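Local structure of hypothetical protein (Staphylococcus aureus subsp. aureus, 2IL5) at residues Glu10-Val14 with Tyr139-Lys143; Leu28-Trp33 with Met161-Ile165; Asp104-Glu109 with Met120-Ser126. The protein is of unknown function but belongs to the Activator of Hsp90 ATPase homolog 1-like family, in the Bet v 1-like clan. One frame throughout, in Å; residues are numbered along the deposited sequence.

Contact 1. Residues Glu10-Val14 with Tyr139-Lys143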
loop_
_atom_site.group_PDB
_atom_site.type_symbol
_atom_site.label_atom_id
_atom_site.label_comp_id
_atom_site.label_asym_id
_atom_site.label_seq_id
_atom_site.Cartn_x
_atom_site.Cartn_y
_atom_site.Cartn_z
ATOM N N GLU A 10 -22.678 6.912 -8.538
ATOM C CA GLU A 10 -23.099 6.757 -7.136
ATOM C C GLU A 10 -22.047 6.126 -6.197
ATOM O O GLU A 10 -22.222 6.117 -4.980
ATOM C CB GLU A 10 -24.450 6.027 -7.074
ATOM C CG GLU A 10 -25.601 6.868 -7.645
ATOM C CD GLU A 10 -26.984 6.241 -7.457
ATOM O OE1 GLU A 10 -27.133 5.314 -6.631
ATOM O OE2 GLU A 10 -27.932 6.687 -8.139
ATOM N N ASN A 11 -20.973 5.605 -6.778
ATOM C CA ASN A 11 -19.872 5.036 -6.028
ATOM C C ASN A 11 -19.056 6.144 -5.399
ATOM O O ASN A 11 -18.734 7.130 -6.080
ATOM C CB ASN A 11 -18.967 4.229 -6.940
ATOM C CG ASN A 11 -19.605 2.926 -7.431
ATOM O OD1 ASN A 11 -20.675 2.497 -6.973
ATOM N ND2 ASN A 11 -18.923 2.283 -8.374
ATOM N N GLU A 12 -18.733 5.986 -4.110
ATOM C CA GLU A 12 -17.984 6.993 -3.351
ATOM C C GLU A 12 -16.696 6.373 -2.882
ATOM O O GLU A 12 -16.577 5.151 -2.849
ATOM C CB GLU A 12 -18.764 7.494 -2.127
ATOM C CG GLU A 12 -20.070 8.164 -2.447
ATOM C CD GLU A 12 -21.027 8.195 -1.255
ATOM O OE1 GLU A 12 -20.595 7.990 -0.102
ATOM O OE2 GLU A 12 -22.232 8.437 -1.470
ATOM N N HIS A 13 -15.753 7.243 -2.513
ATOM C CA HIS A 13 -14.430 6.862 -2.096
ATOM C C HIS A 13 -14.368 6.656 -0.595
ATOM O O HIS A 13 -15.003 7.369 0.153
ATOM C CB HIS A 13 -13.432 7.964 -2.461
ATOM C CG HIS A 13 -13.250 8.163 -3.941
ATOM N ND1 HIS A 13 -12.453 7.342 -4.716
ATOM C CD2 HIS A 13 -13.712 9.125 -4.774
ATOM C CE1 HIS A 13 -12.467 7.768 -5.966
ATOM N NE2 HIS A 13 -13.217 8.852 -6.027
ATOM N N VAL A 14 -13.600 5.673 -0.146
ATOM C CA VAL A 14 -13.077 5.778 1.191
ATOM C C VAL A 14 -11.612 6.240 1.127
ATOM O O VAL A 14 -10.881 5.920 0.181
ATOM C CB VAL A 14 -13.312 4.533 2.090
ATOM C CG1 VAL A 14 -14.795 4.105 2.047
ATOM C CG2 VAL A 14 -12.445 3.426 1.713
ATOM N N TYR A 139 -25.162 1.537 2.622
ATOM C CA TYR A 139 -23.985 1.987 1.879
ATOM C C TYR A 139 -22.909 2.596 2.782
ATOM O O TYR A 139 -21.703 2.335 2.650
ATOM C CB TYR A 139 -24.390 3.024 0.831
ATOM C CG TYR A 139 -23.262 3.249 -0.130
ATOM C CD1 TYR A 139 -22.485 2.162 -0.572
ATOM C CD2 TYR A 139 -22.905 4.533 -0.548
ATOM C CE1 TYR A 139 -21.423 2.340 -1.401
ATOM C CE2 TYR A 139 -21.839 4.714 -1.407
ATOM C CZ TYR A 139 -21.108 3.598 -1.825
ATOM O OH TYR A 139 -20.081 3.742 -2.716
ATOM N N LYS A 140 -23.369 3.429 3.700
ATOM C CA LYS A 140 -22.531 4.012 4.681
ATOM C C LYS A 140 -21.871 2.951 5.574
ATOM O O LYS A 140 -20.683 3.054 5.851
ATOM C CB LYS A 140 -23.302 5.077 5.447
ATOM C CG LYS A 140 -22.882 5.280 6.904
ATOM C CD LYS A 140 -23.152 6.742 7.365
ATOM C CE LYS A 140 -22.732 6.918 8.831
ATOM N NZ LYS A 140 -22.335 8.311 9.166
ATOM N N GLN A 141 -22.624 1.929 5.981
ATOM C CA GLN A 141 -22.077 0.807 6.722
ATOM C C GLN A 141 -21.045 -0.021 5.954
ATOM O O GLN A 141 -20.071 -0.455 6.546
ATOM C CB GLN A 141 -23.207 -0.071 7.348
ATOM C CG GLN A 141 -24.099 0.794 8.318
ATOM C CD GLN A 141 -25.396 0.122 8.918
ATOM O OE1 GLN A 141 -25.773 0.433 10.069
ATOM N NE2 GLN A 141 -26.082 -0.747 8.136
ATOM N N LYS A 142 -21.279 -0.270 4.655
ATOM C CA LYS A 142 -20.314 -0.958 3.793
ATOM C C LYS A 142 -18.986 -0.155 3.620
ATOM O O LYS A 142 -17.930 -0.750 3.574
ATOM C CB LYS A 142 -20.897 -1.227 2.401
ATOM C CG LYS A 142 -19.937 -2.017 1.501
ATOM C CD LYS A 142 -20.464 -2.307 0.118
ATOM C CE LYS A 142 -19.429 -3.094 -0.736
ATOM N NZ LYS A 142 -19.875 -3.120 -2.136
ATOM N N LYS A 143 -19.051 1.173 3.511
ATOM C CA LYS A 143 -17.838 2.010 3.433
ATOM C C LYS A 143 -17.059 2.072 4.744
ATOM O O LYS A 143 -15.852 2.093 4.717
ATOM C CB LYS A 143 -18.150 3.420 2.979
ATOM C CG LYS A 143 -18.812 3.451 1.605
ATOM C CD LYS A 143 -19.570 4.757 1.473
ATOM C CE LYS A 143 -18.600 5.871 1.456
ATOM N NZ LYS A 143 -19.323 7.088 1.901
#
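Glu12 is gripped at its backbone by Tyr139 and at its carboxylate by Lys143. Its N-H points at the phenol oxygen, Glu12 N to Tyr139 OH 3.0 Å at an N-H...O angle of 163°. Lys143 NZ closes a salt bridge on Glu12 OE1 at a modelled 2.5 Å, met nearly along the C-O axis; the exact length is doubtful. The other carboxylate oxygen, Glu12 OE2, lies in the plane of the Tyr139 ring at its edge, the two planes turned 73° apart, and Glu12 CD comes to 3.6 Å from Tyr139 CE2. Over one face of the same ring, offset toward its rim, Lys143 CD sits 3.6 Å above the plane. The lysine chain is extended except for a bend at chi3 (66°), which turns its amine across to the acid. Two residues on, Val14 CG1 packs on Lys143 CB at 3.5 Å. Farther out, Tyr139 OH also bonds to Val128 O, which ties the helix to strand 118-128, while Asn11 OD1 takes the N-H of Lys130. Backbone bonds of Glu12 with Val128 and of Val14 with Ser126 pair the edge strand with 118-128. The contact thus joins the start of strand 12-22 to the early turns of helix 136-166, the long C-terminal helix laid against the antiparallel sheet in the Bet v 1-like helix-grip fold.

Contact 2. Residues Leu28-Trp33 with Met161-Ile165; sequences LVYEAW and MYHVI
Met161, a selenomethionine, reaches from the long C-terminal helix into the angle between Ala32, Trp33 and Val29. Its CB leaves the helix toward helix 26-32, and CG, the first atom to touch, rests on Ala32 CB at 3.6 Å. The selenium comes next: Met161 SE lies 3.6 Å from Trp33 NE1 and is 50° off the normal of the five-membered ring, an oblique Met-aromatic contact in which the two side chains cross at about a right angle. Trp33 NE1 is buried without a hydrogen-bond partner in the model and lies near the selenium atoms of both Met161 and Met120. A bend at chi3 (75°) then swings the methyl round, and Met161 CE ends 4.1 Å from Val29 CG1. One helical turn later Ile165 occupies the other half of the interface. Its CD1 packs on Ala32 CB at 3.9 Å and also approaches Val29 CA, while its other branch, CG2, meets Leu28 CB at 4.1 Å. Ala32 CB thus touches both Met161 and Ile165; the axes of the short helical segments pass 10.2 Å apart at an angle of 117°. Trp33 continues inward, edge-to-face with Trp42 and Phe110. No hydrogen bond joins the two segments. This apolar crossing of a short helix after the first strand with the C-terminal helix, with Trp33 reaching on to Phe110 and Phe122 of the sheet, belongs to the core of the helix-grip fold.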
loop_
_atom_site.group_PDB
_atom_site.type_symbol
_atom_site.label_atom_id
_atom_site.label_comp_id
_atom_site.label_asym_id
_atom_site.label_seq_id
_atom_site.Cartn_x
_atom_site.Cartn_y
_atom_site.Cartn_z
ATOM N N LEU A 28 15.948 4.912 4.327
ATOM C CA LEU A 28 15.683 3.494 4.660
ATOM C C LEU A 28 14.206 3.134 4.500
ATOM O O LEU A 28 13.890 2.068 3.981
ATOM C CB LEU A 28 16.201 3.109 6.047
ATOM C CG LEU A 28 17.724 2.887 6.168
ATOM C CD1 LEU A 28 18.047 2.522 7.587
ATOM C CD2 LEU A 28 18.301 1.823 5.202
ATOM N N VAL A 29 13.316 4.029 4.932
ATOM C CA VAL A 29 11.884 3.842 4.711
ATOM C C VAL A 29 11.481 3.937 3.232
ATOM O O VAL A 29 10.677 3.129 2.757
ATOM C CB VAL A 29 11.031 4.790 5.580
ATOM C CG1 VAL A 29 9.546 4.452 5.409
ATOM C CG2 VAL A 29 11.444 4.628 7.052
ATOM N N TYR A 30 12.051 4.900 2.508
ATOM C CA TYR A 30 11.753 5.095 1.085
ATOM C C TYR A 30 12.178 3.869 0.303
ATOM O O TYR A 30 11.459 3.413 -0.562
ATOM C CB TYR A 30 12.433 6.364 0.549
ATOM C CG TYR A 30 12.228 6.635 -0.939
ATOM C CD1 TYR A 30 13.196 6.239 -1.893
ATOM C CD2 TYR A 30 11.086 7.321 -1.398
ATOM C CE1 TYR A 30 13.012 6.476 -3.256
ATOM C CE2 TYR A 30 10.886 7.563 -2.754
ATOM C CZ TYR A 30 11.841 7.148 -3.684
ATOM O OH TYR A 30 11.638 7.429 -5.036
ATOM N N GLU A 31 13.360 3.352 0.603
ATOM C CA GLU A 31 13.852 2.119 0.005
ATOM C C GLU A 31 12.865 0.935 0.122
ATOM O O GLU A 31 12.702 0.162 -0.840
ATOM C CB GLU A 31 15.200 1.745 0.627
ATOM C CG GLU A 31 15.965 0.635 -0.115
ATOM C CD GLU A 31 17.380 0.343 0.470
ATOM O OE1 GLU A 31 17.523 0.029 1.675
ATOM O OE2 GLU A 31 18.352 0.408 -0.304
ATOM N N ALA A 32 12.222 0.787 1.286
ATOM C CA ALA A 32 11.237 -0.296 1.520
ATOM C C ALA A 32 10.143 -0.346 0.456
ATOM O O ALA A 32 9.650 -1.432 0.128
ATOM C CB ALA A 32 10.619 -0.154 2.907
ATOM N N TRP A 33 9.819 0.843 -0.095
ATOM C CA TRP A 33 8.709 1.094 -1.009
ATOM C C TRP A 33 9.120 0.950 -2.452
ATOM O O TRP A 33 8.268 0.917 -3.332
ATOM C CB TRP A 33 8.120 2.519 -0.824
ATOM C CG TRP A 33 7.178 2.656 0.388
ATOM C CD1 TRP A 33 7.541 2.902 1.705
ATOM C CD2 TRP A 33 5.744 2.573 0.381
ATOM N NE1 TRP A 33 6.412 2.979 2.502
ATOM C CE2 TRP A 33 5.300 2.774 1.720
ATOM C CE3 TRP A 33 4.782 2.343 -0.620
ATOM C CZ2 TRP A 33 3.922 2.759 2.073
ATOM C CZ3 TRP A 33 3.404 2.312 -0.256
ATOM C CH2 TRP A 33 3.000 2.511 1.068
HETATM N N MSE A 161 6.631 -4.193 7.210
HETATM C CA MSE A 161 7.645 -3.335 6.641
HETATM C C MSE A 161 8.685 -2.879 7.692
HETATM O O MSE A 161 9.872 -2.803 7.394
HETATM C CB MSE A 161 7.003 -2.113 5.957
HETATM C CG MSE A 161 8.011 -1.174 5.238
HETATM SE SE MSE A 161 7.248 0.616 5.077
HETATM C CE MSE A 161 7.425 1.284 6.887
ATOM N N TYR A 162 8.230 -2.557 8.899
ATOM C CA TYR A 162 9.115 -2.109 9.958
ATOM C C TYR A 162 10.226 -3.148 10.330
ATOM O O TYR A 162 11.387 -2.773 10.468
ATOM C CB TYR A 162 8.314 -1.672 11.197
ATOM C CG TYR A 162 9.201 -1.328 12.386
ATOM C CD1 TYR A 162 9.592 -0.008 12.637
ATOM C CD2 TYR A 162 9.680 -2.331 13.244
ATOM C CE1 TYR A 162 10.426 0.305 13.729
ATOM C CE2 TYR A 162 10.508 -2.024 14.315
ATOM C CZ TYR A 162 10.876 -0.704 14.548
ATOM O OH TYR A 162 11.697 -0.406 15.617
ATOM N N HIS A 163 9.848 -4.423 10.479
ATOM C CA HIS A 163 10.787 -5.502 10.772
ATOM C C HIS A 163 11.688 -5.839 9.603
ATOM O O HIS A 163 12.838 -6.154 9.809
ATOM C CB HIS A 163 10.063 -6.746 11.253
ATOM C CG HIS A 163 9.353 -6.553 12.553
ATOM N ND1 HIS A 163 9.977 -6.720 13.774
ATOM C CD2 HIS A 163 8.076 -6.196 12.825
ATOM C CE1 HIS A 163 9.107 -6.486 14.743
ATOM N NE2 HIS A 163 7.947 -6.161 14.193
ATOM N N VAL A 164 11.189 -5.740 8.377
ATOM C CA VAL A 164 12.035 -5.925 7.201
ATOM C C VAL A 164 13.135 -4.860 7.208
ATOM O O VAL A 164 14.285 -5.152 6.874
ATOM C CB VAL A 164 11.219 -5.826 5.891
ATOM C CG1 VAL A 164 12.151 -5.643 4.653
ATOM C CG2 VAL A 164 10.272 -7.027 5.738
ATOM N N ILE A 165 12.795 -3.628 7.590
ATOM C CA ILE A 165 13.810 -2.573 7.696
ATOM C C ILE A 165 14.778 -2.819 8.882
ATOM O O ILE A 165 15.998 -2.742 8.723
ATOM C CB ILE A 165 13.194 -1.141 7.743
ATOM C CG1 ILE A 165 12.313 -0.872 6.530
ATOM C CG2 ILE A 165 14.313 -0.076 7.787
ATOM C CD1 ILE A 165 11.347 0.301 6.712
#

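Contact 3. Residues Asp104-Glu109 with Met120-Ser126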
loop_
_atom_site.group_PDB
_atom_site.type_symbol
_atom_site.label_atom_id
_atom_site.label_comp_id
_atom_site.label_asym_id
_atom_site.label_seq_id
_atom_site.Cartn_x
_atom_site.Cartn_y
_atom_site.Cartn_z
ATOM N N ASP A 104 -7.152 2.006 -7.116
ATOM C CA ASP A 104 -6.879 2.648 -5.871
ATOM C C ASP A 104 -5.591 3.497 -5.989
ATOM O O ASP A 104 -4.691 3.227 -6.779
ATOM C CB ASP A 104 -6.737 1.640 -4.755
ATOM C CG ASP A 104 -7.910 0.641 -4.691
ATOM O OD1 ASP A 104 -9.043 0.957 -5.157
ATOM O OD2 ASP A 104 -7.672 -0.454 -4.111
ATOM N N VAL A 105 -5.547 4.511 -5.146
ATOM C CA VAL A 105 -4.467 5.477 -5.129
ATOM C C VAL A 105 -3.760 5.359 -3.800
ATOM O O VAL A 105 -4.387 5.363 -2.778
ATOM C CB VAL A 105 -5.020 6.938 -5.366
ATOM C CG1 VAL A 105 -4.025 8.004 -4.892
ATOM C CG2 VAL A 105 -5.424 7.123 -6.857
ATOM N N ILE A 106 -2.444 5.242 -3.850
ATOM C CA ILE A 106 -1.571 5.444 -2.683
ATOM C C ILE A 106 -0.699 6.703 -2.864
ATOM O O ILE A 106 -0.067 6.876 -3.887
ATOM C CB ILE A 106 -0.647 4.204 -2.475
ATOM C CG1 ILE A 106 -1.477 3.036 -1.894
ATOM C CG2 ILE A 106 0.571 4.546 -1.569
ATOM C CD1 ILE A 106 -0.697 1.680 -1.783
ATOM N N GLU A 107 -0.694 7.595 -1.880
ATOM C CA GLU A 107 0.268 8.719 -1.863
ATOM C C GLU A 107 0.935 8.700 -0.503
ATOM O O GLU A 107 0.260 8.759 0.507
ATOM C CB GLU A 107 -0.400 10.043 -2.141
ATOM C CG GLU A 107 -1.052 10.074 -3.519
ATOM C CD GLU A 107 -1.880 11.287 -3.818
ATOM O OE1 GLU A 107 -2.167 12.090 -2.907
ATOM O OE2 GLU A 107 -2.237 11.468 -5.021
ATOM N N VAL A 108 2.255 8.532 -0.489
ATOM C CA VAL A 108 2.974 8.389 0.750
ATOM C C VAL A 108 4.189 9.345 0.762
ATOM O O VAL A 108 5.036 9.320 -0.128
ATOM C CB VAL A 108 3.339 6.881 1.076
ATOM C CG1 VAL A 108 4.247 6.293 0.022
ATOM C CG2 VAL A 108 3.981 6.761 2.499
ATOM N N GLU A 109 4.234 10.204 1.783
ATOM C CA GLU A 109 5.310 11.147 1.939
ATOM C C GLU A 109 6.198 10.828 3.156
ATOM O O GLU A 109 5.700 10.443 4.209
ATOM C CB GLU A 109 4.752 12.571 1.999
ATOM C CG GLU A 109 5.680 13.567 1.314
ATOM C CD GLU A 109 5.148 14.983 1.242
ATOM O OE1 GLU A 109 3.964 15.239 1.581
ATOM O OE2 GLU A 109 5.939 15.846 0.797
HETATM N N MSE A 120 6.313 9.250 8.375
HETATM C CA MSE A 120 5.722 8.722 7.176
HETATM C C MSE A 120 4.246 9.011 7.200
HETATM O O MSE A 120 3.535 8.569 8.102
HETATM C CB MSE A 120 5.986 7.233 7.045
HETATM C CG MSE A 120 5.465 6.630 5.740
HETATM SE SE MSE A 120 5.587 4.675 5.693
HETATM C CE MSE A 120 4.008 4.165 6.668
ATOM N N LEU A 121 3.815 9.768 6.183
ATOM C CA LEU A 121 2.433 10.151 5.983
ATOM C C LEU A 121 1.830 9.439 4.740
ATOM O O LEU A 121 2.203 9.680 3.571
ATOM C CB LEU A 121 2.291 11.668 5.924
ATOM C CG LEU A 121 2.873 12.436 7.128
ATOM C CD1 LEU A 121 3.029 13.926 6.827
ATOM C CD2 LEU A 121 2.005 12.206 8.373
ATOM N N PHE A 122 0.905 8.540 5.046
ATOM C CA PHE A 122 0.317 7.658 4.057
ATOM C C PHE A 122 -1.127 8.053 3.792
ATOM O O PHE A 122 -1.918 8.174 4.730
ATOM C CB PHE A 122 0.446 6.175 4.540
ATOM C CG PHE A 122 -0.384 5.169 3.727
ATOM C CD1 PHE A 122 0.132 4.597 2.560
ATOM C CD2 PHE A 122 -1.674 4.764 4.171
ATOM C CE1 PHE A 122 -0.609 3.648 1.864
ATOM C CE2 PHE A 122 -2.440 3.831 3.476
ATOM C CZ PHE A 122 -1.911 3.251 2.334
ATOM N N TYR A 123 -1.467 8.222 2.518
ATOM C CA TYR A 123 -2.847 8.478 2.103
ATOM C C TYR A 123 -3.292 7.412 1.107
ATOM O O TYR A 123 -2.542 7.092 0.220
ATOM C CB TYR A 123 -2.934 9.858 1.432
ATOM C CG TYR A 123 -4.234 10.088 0.689
ATOM C CD1 TYR A 123 -5.379 10.486 1.358
ATOM C CD2 TYR A 123 -4.315 9.908 -0.701
ATOM C CE1 TYR A 123 -6.602 10.740 0.661
ATOM C CE2 TYR A 123 -5.498 10.162 -1.394
ATOM C CZ TYR A 123 -6.653 10.582 -0.693
ATOM O OH TYR A 123 -7.849 10.788 -1.359
ATOM N N TYR A 124 -4.505 6.894 1.241
ATOM C CA TYR A 124 -5.041 5.917 0.326
ATOM C C TYR A 124 -6.482 6.253 -0.012
ATOM O O TYR A 124 -7.266 6.597 0.886
ATOM C CB TYR A 124 -4.964 4.551 0.975
ATOM C CG TYR A 124 -5.745 3.391 0.355
ATOM C CD1 TYR A 124 -5.214 2.628 -0.693
ATOM C CD2 TYR A 124 -6.999 3.013 0.884
ATOM C CE1 TYR A 124 -5.899 1.506 -1.211
ATOM C CE2 TYR A 124 -7.720 1.924 0.357
ATOM C CZ TYR A 124 -7.165 1.166 -0.666
ATOM O OH TYR A 124 -7.902 0.097 -1.159
ATOM N N ARG A 125 -6.817 6.126 -1.297
ATOM C CA ARG A 125 -8.179 6.358 -1.790
ATOM C C ARG A 125 -8.683 5.141 -2.577
ATOM O O ARG A 125 -7.989 4.635 -3.457
ATOM C CB ARG A 125 -8.231 7.594 -2.648
ATOM C CG ARG A 125 -9.647 8.044 -2.850
ATOM C CD ARG A 125 -9.801 9.278 -3.685
ATOM N NE ARG A 125 -9.118 9.300 -4.968
ATOM C CZ ARG A 125 -8.003 10.006 -5.225
ATOM N NH1 ARG A 125 -7.355 10.683 -4.274
ATOM N NH2 ARG A 125 -7.496 10.005 -6.434
ATOM N N SER A 126 -9.872 4.663 -2.236
ATOM C CA SER A 126 -10.459 3.525 -2.935
ATOM C C SER A 126 -11.948 3.701 -3.156
ATOM O O SER A 126 -12.647 4.105 -2.250
ATOM C CB SER A 126 -10.265 2.237 -2.129
ATOM O OG SER A 126 -10.780 1.141 -2.873
#
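Val108 and Ile106 meet Met120, Phe122 and Tyr124 on the closely packed, buried sheet face turned toward helix 136-166. Val108 CG2 touches CG of Met120, a selenomethionine, at 3.6 Å. Ile106 CG2 lies obliquely to the Phe122 ring, 3.7 Å from Phe122 CE1, while its CG1 meets the Tyr124 ring at the edge, in plane. Phe154 of the helix packs against the Phe122 and Tyr124 rings, and Phe158 stands edge-to-face to Phe122. At the end of this face the carboxylate of Asp104 lies against two hydroxyls. Ser126 OG donates to Asp104 OD1 at 2.9 Å, approaching from above the carboxylate plane, and Asp104 OD2 is 3.0 Å from Tyr124 OH; both hydroxyls also bond to Tyr146 OH of the helix, so the acid belongs to a small polar network.

The reverse face, with Val105, Glu107, Glu109, Leu121, Tyr123 and Arg125, is partly exposed and more loosely joined. There Arg125 folds back through a bend at chi3 (51°): Val105 CB lies over the rim of one guanidinium face, with Val105 CG2 3.6 Å from Arg125 NH2, and Arg125 NH1 donates in plane to Tyr123 OH at 3.0 Å. That phenol is also bonded to Glu15. Glu107 runs alongside the Tyr123 ring, its OE1 3.8 Å from Tyr123 CD2, but its OE2 is salt-bridged to Lys91 on the next strand.

Between the faces, Val105 with Arg125, Glu107 with Tyr123 and Glu109 with Leu121 are hydrogen-bonded pairs, each linked by two N-H...O bonds; Tyr123 N to Glu107 O is 2.7 Å. Regular antiparallel pairing with one apolar and one more polar face marks this beta hairpin, the second and third strands from the 12-22 edge of the helix-grip sheet.

In the fold
From the N terminus, residues 10-14 lead into the edge strand 12-22; the short helix 26-32 follows and carries most of segment 28-33. The chain then runs through four strands to 104-109, turns, and returns as 120-126: contact 3 closes this short hairpin, the most local of the three. Helix 136-166 comes next. Its start closes contact 1 and its far end contact 2, so these two long loops cross along the chain while both enclose contact 3. Their centres lie about 32 Å apart, on opposite sides of the chain's centre. Contact 3 links them: strands 12-22 and 118-128 are neighbours in the sheet, and Trp33 packs on Met120 and Ile106.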